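Long-range contact in platelet aggregation factor Sm-hPAF (Streptococcus mitis, PDB 4GWI), which binds fucose-containing Lewis glycans through this lectin domain of a cholesterol-dependent cytolysin, which probably forms pores in cholesterol-containing host membranes: residues Gly68-Tyr73 and Phe87-Leu92. The protein carries 2 engineered substitutions. Sequence-based numbering, arbitrary orientation.
Sequences GKVKLY and FDVVLL
Five buried apolar side chains make this contact, and no hydrogen bond passes between the two strands. L72 and V70 share the first strand's side about equally, L72 meeting F87 and V89, and V70 meeting V89 and L91. With CG anti to its carbonyl carbon (chi1 -61°), L72 sends CD1 across to F87, 3.7 Å from CE2. The two side chains meet tip to tip, the methyl approaching the ring obliquely. F87, its CG in the crowded position between backbone N and carbonyl carbon (chi1 62°), turns its ring in toward L72. V89 CG2 lies at the edge of that ring, in its plane, and also touches L72 CD1 at 4.2 Å, so one leucine methyl bridges phenylalanine and valine. Further along, the valines face each other, V70 CG1 to V89 CG1 at 4.2 Å, and V70 CG2 just reaches L91 CD2 at 4.5 Å.

This is the interior of the beta-sandwich of the F-type lectin fold. Strand 64-74 belongs to one sheet and strand 87-92 to the other; the axes of 68-73 and 87-92 pass 9.8 Å apart, and their N-to-C directions differ by 140°. V127 on L72, L113 on F87 and F117 on V70 and L91 extend the same core.

The polar side chains lie on the outer faces. K71 NZ gives a weak hydrogen bond to Y73 OH at 3.1 Å and a salt bridge to E112, while K69 pairs with E114. On the far sheet, D88 is held by R101 and H103. Within strand 64-74, at the G68 end of the segment, G68 and K69 both face F144 in a classic beta bulge.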
loop_
_atom_site.group_PDB
_atom_site.type_symbol
_atom_site.label_atom_id
_atom_site.label_comp_id
_atom_site.label_asym_id
_atom_site.label_seq_id
_atom_site.Cartn_x
_atom_site.Cartn_y
_atom_site.Cartn_z
ATOM N N GLY A 68 9.558 7.602 6.567
ATOM C CA GLY A 68 8.982 8.887 6.612
ATOM C C GLY A 68 7.764 9.159 5.704
ATOM O O GLY A 68 6.979 10.096 5.973
ATOM N N LYS A 69 7.678 8.337 4.631
ATOM C CA LYS A 69 6.557 8.579 3.676
ATOM C C LYS A 69 6.168 7.275 3.026
ATOM O O LYS A 69 7.053 6.467 2.657
ATOM C CB LYS A 69 6.941 9.631 2.582
ATOM C CG LYS A 69 5.789 9.959 1.597
ATOM C CD LYS A 69 6.437 10.921 0.552
ATOM C CE LYS A 69 5.536 11.429 -0.515
ATOM N NZ LYS A 69 6.436 12.336 -1.331
ATOM N N VAL A 70 4.874 7.093 2.921
ATOM C CA VAL A 70 4.342 5.931 2.127
ATOM C C VAL A 70 3.376 6.565 1.112
ATOM O O VAL A 70 2.537 7.359 1.446
ATOM C CB VAL A 70 3.538 4.971 3.021
ATOM C CG1 VAL A 70 2.852 3.838 2.156
ATOM C CG2 VAL A 70 4.525 4.318 4.045
ATOM N N LYS A 71 3.572 6.208 -0.199
ATOM C CA LYS A 71 2.711 6.810 -1.242
ATOM C C LYS A 71 1.908 5.659 -1.888
ATOM O O LYS A 71 2.520 4.676 -2.261
ATOM C CB LYS A 71 3.600 7.454 -2.326
ATOM C CG LYS A 71 2.773 8.320 -3.227
ATOM C CD LYS A 71 3.739 9.321 -3.956
ATOM C CE LYS A 71 2.865 10.031 -5.001
ATOM N NZ LYS A 71 3.857 10.755 -5.882
ATOM N N LEU A 72 0.605 5.813 -1.907
ATOM C CA LEU A 72 -0.266 4.757 -2.469
ATOM C C LEU A 72 -0.711 5.350 -3.857
ATOM O O LEU A 72 -1.167 6.477 -3.951
ATOM C CB LEU A 72 -1.551 4.582 -1.662
ATOM C CG LEU A 72 -1.332 4.175 -0.185
ATOM C CD1 LEU A 72 -2.697 3.729 0.325
ATOM C CD2 LEU A 72 -0.278 3.111 0.113
ATOM N N TYR A 73 -0.759 4.454 -4.820
ATOM C CA TYR A 73 -1.326 4.807 -6.155
ATOM C C TYR A 73 -2.478 3.905 -6.397
ATOM O O TYR A 73 -2.338 2.664 -6.354
ATOM C CB TYR A 73 -0.276 4.586 -7.238
ATOM C CG TYR A 73 0.948 5.472 -7.136
ATOM C CD1 TYR A 73 1.085 6.527 -8.038
ATOM C CD2 TYR A 73 1.947 5.263 -6.157
ATOM C CE1 TYR A 73 2.209 7.325 -7.964
ATOM C CE2 TYR A 73 3.071 6.091 -6.074
ATOM C CZ TYR A 73 3.164 7.112 -6.998
ATOM O OH TYR A 73 4.293 7.887 -6.992
ATOM N N PHE A 87 -9.863 2.889 5.020
ATOM C CA PHE A 87 -8.746 1.983 5.177
ATOM C C PHE A 87 -7.695 2.570 6.087
ATOM O O PHE A 87 -7.625 3.791 6.302
ATOM C CB PHE A 87 -8.077 1.637 3.800
ATOM C CG PHE A 87 -7.485 2.818 3.078
ATOM C CD1 PHE A 87 -8.251 3.646 2.274
ATOM C CD2 PHE A 87 -6.121 3.140 3.254
ATOM C CE1 PHE A 87 -7.732 4.757 1.623
ATOM C CE2 PHE A 87 -5.617 4.220 2.613
ATOM C CZ PHE A 87 -6.338 5.002 1.763
ATOM N N ASP A 88 -6.838 1.694 6.593
ATOM C CA ASP A 88 -5.688 2.141 7.406
ATOM C C ASP A 88 -4.391 1.849 6.662
ATOM O O ASP A 88 -4.288 0.884 5.859
ATOM C CB ASP A 88 -5.564 1.350 8.724
ATOM C CG ASP A 88 -6.690 1.656 9.770
ATOM O OD1 ASP A 88 -6.919 0.761 10.637
ATOM O OD2 ASP A 88 -7.323 2.672 9.674
ATOM N N VAL A 89 -3.400 2.673 6.894
ATOM C CA VAL A 89 -1.958 2.375 6.511
ATOM C C VAL A 89 -1.248 2.136 7.822
ATOM O O VAL A 89 -1.294 3.001 8.749
ATOM C CB VAL A 89 -1.358 3.537 5.728
ATOM C CG1 VAL A 89 0.105 3.241 5.304
ATOM C CG2 VAL A 89 -2.209 3.811 4.457
ATOM N N VAL A 90 -0.567 1.017 7.917
ATOM C CA VAL A 90 -0.023 0.529 9.190
ATOM C C VAL A 90 1.442 0.254 8.989
ATOM O O VAL A 90 1.917 -0.284 7.948
ATOM C CB VAL A 90 -0.690 -0.806 9.583
ATOM C CG1 VAL A 90 -0.335 -1.154 11.027
ATOM C CG2 VAL A 90 -2.213 -0.677 9.485
ATOM N N LEU A 91 2.240 0.648 9.992
ATOM C CA LEU A 91 3.639 0.266 10.027
ATOM C C LEU A 91 3.844 -0.762 11.143
ATOM O O LEU A 91 3.307 -0.546 12.229
ATOM C CB LEU A 91 4.539 1.461 10.297
ATOM C CG LEU A 91 4.493 2.667 9.296
ATOM C CD1 LEU A 91 5.523 3.711 9.680
ATOM C CD2 LEU A 91 4.724 2.073 7.886
ATOM N N LEU A 92 4.568 -1.816 10.879
ATOM C CA LEU A 92 4.809 -2.873 11.890
ATOM C C LEU A 92 6.307 -3.004 12.088
ATOM O O LEU A 92 7.122 -2.878 11.172
ATOM C CB LEU A 92 4.309 -4.254 11.439
ATOM C CG LEU A 92 2.912 -4.302 10.902
ATOM C CD1 LEU A 92 2.726 -5.816 10.605
ATOM C CD2 LEU A 92 1.932 -3.884 11.944
#